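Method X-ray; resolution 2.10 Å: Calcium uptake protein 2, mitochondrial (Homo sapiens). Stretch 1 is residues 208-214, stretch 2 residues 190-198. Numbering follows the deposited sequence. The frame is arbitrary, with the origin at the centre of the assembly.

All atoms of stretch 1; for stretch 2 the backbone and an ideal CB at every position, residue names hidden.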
ATOM      1  N   ALA B 208       7.593   5.168  27.802  1.00 13.15           N
ATOM      2  CA  ALA B 208       8.772   4.564  27.190  1.00 13.94           C
ATOM      3  C   ALA B 208       8.769   3.051  27.373  1.00 13.31           C
ATOM      4  O   ALA B 208       9.111   2.311  26.447  1.00 12.58           O
ATOM      5  CB  ALA B 208      10.043   5.175  27.779  1.00 13.46           C
ATOM      6  N   GLU B 209       8.383   2.572  28.563  1.00 14.11           N
ATOM      7  CA  GLU B 209       8.304   1.126  28.785  1.00 16.77           C
ATOM      8  C   GLU B 209       7.302   0.471  27.855  1.00 14.88           C
ATOM      9  O   GLU B 209       7.567  -0.613  27.318  1.00 12.21           O
ATOM     10  CB  GLU B 209       7.911   0.813  30.224  1.00 16.32           C
ATOM     11  CG  GLU B 209       8.928   1.115  31.277  1.00 38.34           C
ATOM     12  CD  GLU B 209       8.307   1.008  32.654  1.00 50.21           C
ATOM     13  OE1 GLU B 209       8.805   1.654  33.592  1.00 49.12           O
ATOM     14  OE2 GLU B 209       7.282   0.299  32.786  1.00 58.13           O
ATOM     15  N   TRP B 210       6.125   1.087  27.682  1.00 12.32           N
ATOM     16  CA  TRP B 210       5.189   0.578  26.683  1.00 15.06           C
ATOM     17  C   TRP B 210       5.833   0.552  25.297  1.00 13.22           C
ATOM     18  O   TRP B 210       5.766  -0.449  24.575  1.00 14.26           O
ATOM     19  CB  TRP B 210       3.920   1.443  26.670  1.00 11.95           C
ATOM     20  CG  TRP B 210       3.018   1.122  25.517  1.00 11.69           C
ATOM     21  CD1 TRP B 210       2.070   0.119  25.459  1.00 11.46           C
ATOM     22  CD2 TRP B 210       2.949   1.811  24.259  1.00 11.69           C
ATOM     23  NE1 TRP B 210       1.437   0.147  24.246  1.00 11.31           N
ATOM     24  CE2 TRP B 210       1.956   1.177  23.493  1.00 11.44           C
ATOM     25  CE3 TRP B 210       3.643   2.895  23.705  1.00 11.90           C
ATOM     26  CZ2 TRP B 210       1.640   1.582  22.189  1.00 18.32           C
ATOM     27  CZ3 TRP B 210       3.328   3.300  22.401  1.00 11.86           C
ATOM     28  CH2 TRP B 210       2.333   2.642  21.662  1.00 15.28           C
ATOM     29  N   LEU B 211       6.479   1.654  24.910  1.00 13.14           N
ATOM     30  CA  LEU B 211       6.959   1.783  23.534  1.00 17.98           C
ATOM     31  C   LEU B 211       8.028   0.744  23.217  1.00 17.38           C
ATOM     32  O   LEU B 211       8.086   0.229  22.098  1.00 12.17           O
ATOM     33  CB  LEU B 211       7.494   3.201  23.307  1.00 17.58           C
ATOM     34  CG  LEU B 211       8.023   3.615  21.931  1.00 17.87           C
ATOM     35  CD1 LEU B 211       6.925   3.604  20.929  1.00 12.49           C
ATOM     36  CD2 LEU B 211       8.641   5.011  21.997  1.00 18.89           C
ATOM     37  N   LEU B 212       8.875   0.423  24.191  1.00 11.38           N
ATOM     38  CA  LEU B 212      10.012  -0.469  24.032  1.00 19.22           C
ATOM     39  C   LEU B 212       9.696  -1.898  24.452  1.00 21.50           C
ATOM     40  O   LEU B 212      10.591  -2.739  24.473  1.00 21.48           O
ATOM     41  CB  LEU B 212      11.206   0.059  24.856  1.00 11.82           C
ATOM     42  CG  LEU B 212      11.791   1.395  24.390  1.00 17.65           C
ATOM     43  CD1 LEU B 212      12.765   1.955  25.418  1.00 12.50           C
ATOM     44  CD2 LEU B 212      12.479   1.181  23.056  1.00 20.95           C
ATOM     45  N   PHE B 213       8.443  -2.189  24.787  1.00 19.94           N
ATOM     46  CA  PHE B 213       8.113  -3.476  25.386  1.00 21.61           C
ATOM     47  C   PHE B 213       8.425  -4.652  24.462  1.00 16.04           C
ATOM     48  O   PHE B 213       8.794  -5.727  24.944  1.00 19.35           O
ATOM     49  CB  PHE B 213       6.647  -3.486  25.778  1.00 19.62           C
ATOM     50  CG  PHE B 213       6.264  -4.636  26.663  1.00 21.25           C
ATOM     51  CD1 PHE B 213       6.733  -4.714  27.955  1.00 18.61           C
ATOM     52  CD2 PHE B 213       5.429  -5.631  26.197  1.00 20.89           C
ATOM     53  CE1 PHE B 213       6.379  -5.768  28.770  1.00 26.75           C
ATOM     54  CE2 PHE B 213       5.068  -6.696  27.017  1.00 26.80           C
ATOM     55  CZ  PHE B 213       5.535  -6.761  28.295  1.00 23.10           C
ATOM     56  N   PHE B 214       8.282  -4.481  23.147  1.00 16.17           N
ATOM     57  CA  PHE B 214       8.562  -5.552  22.195  1.00 18.83           C
ATOM     58  C   PHE B 214       9.905  -5.377  21.489  1.00 25.79           C
ATOM     59  O   PHE B 214      10.132  -5.980  20.431  1.00 24.67           O
ATOM     60  CB  PHE B 214       7.426  -5.655  21.175  1.00 15.65           C
ATOM     61  CG  PHE B 214       6.132  -6.131  21.775  1.00 23.42           C
ATOM     62  CD1 PHE B 214       5.988  -7.446  22.193  1.00 25.94           C
ATOM     63  CD2 PHE B 214       5.074  -5.256  21.955  1.00 21.77           C
ATOM     64  CE1 PHE B 214       4.796  -7.887  22.761  1.00 28.91           C
ATOM     65  CE2 PHE B 214       3.883  -5.680  22.521  1.00 23.60           C
ATOM     66  CZ  PHE B 214       3.742  -7.002  22.933  1.00 27.26           C
ATOM     67  N   UNK B 190      -6.547  -0.692  27.970  1.00  9.54           N
ATOM     68  CA  UNK B 190      -5.985  -1.728  28.828  1.00  9.53           C
ATOM     69  C   UNK B 190      -4.471  -1.592  28.935  1.00 16.52           C
ATOM     70  O   UNK B 190      -3.904  -1.694  30.029  1.00  9.72           O
ATOM     71  CB  UNK B 190      -6.353  -3.115  28.298  1.00  9.53           C
ATOM     72  N   UNK B 191      -3.795  -1.354  27.807  1.00 11.47           N
ATOM     73  CA  UNK B 191      -2.353  -1.136  27.853  1.00 13.18           C
ATOM     74  C   UNK B 191      -2.007   0.130  28.630  1.00 11.78           C
ATOM     75  O   UNK B 191      -1.021   0.157  29.370  1.00 12.79           O
ATOM     76  CB  UNK B 191      -1.784  -1.053  26.435  1.00 13.18           C
ATOM     77  N   UNK B 192      -2.805   1.182  28.493  1.00 11.19           N
ATOM     78  CA  UNK B 192      -2.532   2.389  29.264  1.00 14.53           C
ATOM     79  C   UNK B 192      -2.448   2.084  30.755  1.00 17.41           C
ATOM     80  O   UNK B 192      -1.487   2.463  31.419  1.00 11.51           O
ATOM     81  CB  UNK B 192      -3.611   3.442  29.003  1.00 14.53           C
ATOM     82  N   UNK B 193      -3.460   1.406  31.307  1.00 12.08           N
ATOM     83  CA  UNK B 193      -3.433   1.135  32.742  1.00 13.05           C
ATOM     84  C   UNK B 193      -2.386   0.095  33.108  1.00 12.20           C
ATOM     85  O   UNK B 193      -1.814   0.153  34.204  1.00 12.38           O
ATOM     86  CB  UNK B 193      -4.811   0.668  33.216  1.00 13.05           C
ATOM     87  N   UNK B 194      -2.123  -0.856  32.209  1.00 12.18           N
ATOM     88  CA  UNK B 194      -1.061  -1.825  32.456  1.00 15.04           C
ATOM     89  C   UNK B 194       0.283  -1.121  32.648  1.00 12.47           C
ATOM     90  O   UNK B 194       1.015  -1.388  33.606  1.00 14.49           O
ATOM     91  CB  UNK B 194      -0.975  -2.827  31.303  1.00 15.04           C
ATOM     92  N   UNK B 195       0.618  -0.173  31.778  1.00 11.41           N
ATOM     93  CA  UNK B 195       1.927   0.443  31.901  1.00 11.66           C
ATOM     94  C   UNK B 195       1.920   1.647  32.824  1.00 11.91           C
ATOM     95  O   UNK B 195       2.968   1.979  33.390  1.00 12.18           O
ATOM     96  CB  UNK B 195       2.441   0.856  30.520  1.00 11.66           C
ATOM     97  N   UNK B 196       0.766   2.284  33.046  1.00 11.47           N
ATOM     98  CA  UNK B 196       0.761   3.290  34.106  1.00 15.37           C
ATOM     99  C   UNK B 196       0.695   2.670  35.498  1.00 13.21           C
ATOM    100  O   UNK B 196       0.796   3.412  36.481  1.00 12.03           O
ATOM    101  CB  UNK B 196      -0.419   4.245  33.913  1.00 15.37           C
ATOM    102  N   UNK B 197       0.548   1.341  35.587  1.00 11.46           N
ATOM    103  CA  UNK B 197       0.462   0.610  36.873  1.00 11.53           C
ATOM    104  C   UNK B 197      -0.745   1.029  37.687  1.00 15.07           C
ATOM    105  O   UNK B 197      -0.700   1.029  38.925  1.00 12.45           O
ATOM    106  CB  UNK B 197       1.730   0.832  37.701  1.00 11.53           C
ATOM    107  N   UNK B 198      -1.813   1.472  37.025  1.00 16.15           N
ATOM    108  CA  UNK B 198      -3.010   1.880  37.717  1.00 12.27           C
ATOM    109  C   UNK B 198      -3.140   3.366  37.985  1.00 18.17           C
ATOM    110  O   UNK B 198      -4.235   3.812  38.353  1.00 15.10           O
ATOM    111  CB  UNK B 198      -3.089   1.130  39.048  1.00 12.27           C
TER

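Position 190 lies in a helix, with nothing of stretch 1 within 5.5 Å of its ideal CB. Stretch 1 sets no rule here, and many helix-tolerant residues would serve; the deposited one is Met190.

Position 191 is different. Its CA-to-CB bond points toward stretch 1, and the ideal CB sits 4.1 Å from Trp210 NE1, an indole donor at the ring edge. The site asks for an acceptor on a short flexible arm: Glu or Gln would suit, perhaps Asp. The deposited residue is Glu191. Its chain, with chi1 m and chi2 t, runs out extended, and OE1 accepts a hydrogen bond from Trp210 NE1 at 2.9 Å, nearly linear at 165° and close to the indole plane, where the N-H points.

Position 192 turns its CB away, and 193 and 194 are out of reach, so stretch 1 discriminates little among side chains at any of them. They are Phe192, Leu193 and Gln194.

Position 195 is the centre of the contact. Its CA lies 6.2 Å from the CA of Trp210, the nearest pair across the stretches, and its CB points toward stretch 1, 4.2 Å from Trp210 CB. Ahead lie the Trp210 backbone, the indole edge and the ring of Phe213. An apolar side chain is called for; Leu or Met could fill part of the space, but a flat ring can meet both aromatic neighbours. Phe195 does so. Trp210 CA sits over one face, 3.7 Å from the ring centroid, and the indole also turns its edge toward the face of Phe195, with planes at 82°. The Phe195 edge in turn meets the face of Phe213 at 80°, with CE1 3.6 Å from Phe213 CD1. Each ring thus packs edge to face with the next.

Position 196 points away from stretch 1 and is free of its demands; it is Ser196.

Position 197 has just left the helix with positive phi, 62°, which favours Gly or Asn but does not exclude others. Its CB points sideways and has no near neighbour, yet the Glu209 carboxylate lies within range of a long basic chain, so Lys or Arg would be rewarded. Lys197 brings NZ to 2.8 Å from Glu209 OE2, a salt bridge whose hydrogen bond is weak, while NZ also donates to Phe195 O at 3.0 Å.

Position 198 has phi/psi of 96/-12, where a CB would be jammed against the preceding carbonyl O. The backbone alone calls for glycine, and Gly198 it is.

Stretch 2 (190-198) MEFLQFSKG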
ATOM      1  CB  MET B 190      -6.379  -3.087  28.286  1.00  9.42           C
ATOM      2  CG  MET B 190      -6.010  -4.211  29.173  1.00 23.36           C
ATOM      3  SD  MET B 190      -6.871  -5.681  28.600  1.00 23.98           S
ATOM      4  CE  MET B 190      -6.813  -6.643  30.099  1.00 16.96           C
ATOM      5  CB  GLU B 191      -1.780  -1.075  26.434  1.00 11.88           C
ATOM      6  CG  GLU B 191      -1.824  -2.438  25.747  1.00 11.37           C
ATOM      7  CD  GLU B 191      -1.020  -2.489  24.467  1.00 16.89           C
ATOM      8  OE1 GLU B 191      -0.951  -1.461  23.745  1.00 12.67           O
ATOM      9  OE2 GLU B 191      -0.437  -3.561  24.194  1.00 19.67           O
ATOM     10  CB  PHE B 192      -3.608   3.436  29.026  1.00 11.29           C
ATOM     11  CG  PHE B 192      -3.360   4.721  29.776  1.00 12.49           C
ATOM     12  CD1 PHE B 192      -3.925   4.935  31.029  1.00 11.62           C
ATOM     13  CD2 PHE B 192      -2.542   5.704  29.231  1.00 11.77           C
ATOM     14  CE1 PHE B 192      -3.687   6.120  31.719  1.00 21.34           C
ATOM     15  CE2 PHE B 192      -2.311   6.884  29.902  1.00 12.06           C
ATOM     16  CZ  PHE B 192      -2.881   7.097  31.150  1.00 14.85           C
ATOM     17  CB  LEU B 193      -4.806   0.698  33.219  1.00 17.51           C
ATOM     18  CG  LEU B 193      -5.672   1.950  33.383  1.00 32.09           C
ATOM     19  CD1 LEU B 193      -7.142   1.566  33.461  1.00 32.55           C
ATOM     20  CD2 LEU B 193      -5.216   2.760  34.612  1.00 28.96           C
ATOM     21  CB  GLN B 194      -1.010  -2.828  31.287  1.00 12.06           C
ATOM     22  CG  GLN B 194      -0.014  -3.934  31.410  1.00 13.60           C
ATOM     23  CD  GLN B 194      -0.219  -4.783  32.620  1.00 30.38           C
ATOM     24  OE1 GLN B 194      -1.241  -4.957  33.067  1.00 34.80           O
ATOM     25  NE2 GLN B 194       0.764  -5.296  33.156  1.00 20.03           N
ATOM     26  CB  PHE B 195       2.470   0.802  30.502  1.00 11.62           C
ATOM     27  CG  PHE B 195       2.889  -0.413  29.723  1.00 12.07           C
ATOM     28  CD1 PHE B 195       4.181  -0.907  29.823  1.00 11.60           C
ATOM     29  CD2 PHE B 195       1.971  -1.108  28.964  1.00 12.52           C
ATOM     30  CE1 PHE B 195       4.544  -2.067  29.152  1.00 17.83           C
ATOM     31  CE2 PHE B 195       2.337  -2.259  28.281  1.00 15.60           C
ATOM     32  CZ  PHE B 195       3.620  -2.734  28.365  1.00 11.20           C
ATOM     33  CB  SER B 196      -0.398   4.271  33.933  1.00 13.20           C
ATOM     34  OG  SER B 196      -1.583   3.730  34.486  1.00 13.06           O
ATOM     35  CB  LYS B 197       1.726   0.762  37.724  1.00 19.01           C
ATOM     36  CG  LYS B 197       2.857  -0.096  37.314  1.00 27.74           C
ATOM     37  CD  LYS B 197       3.420   0.310  36.040  1.00 46.39           C
ATOM     38  CE  LYS B 197       4.717   0.121  35.926  1.00 59.78           C
ATOM     39  NZ  LYS B 197       5.209   0.520  34.699  1.00 62.29           N
TER
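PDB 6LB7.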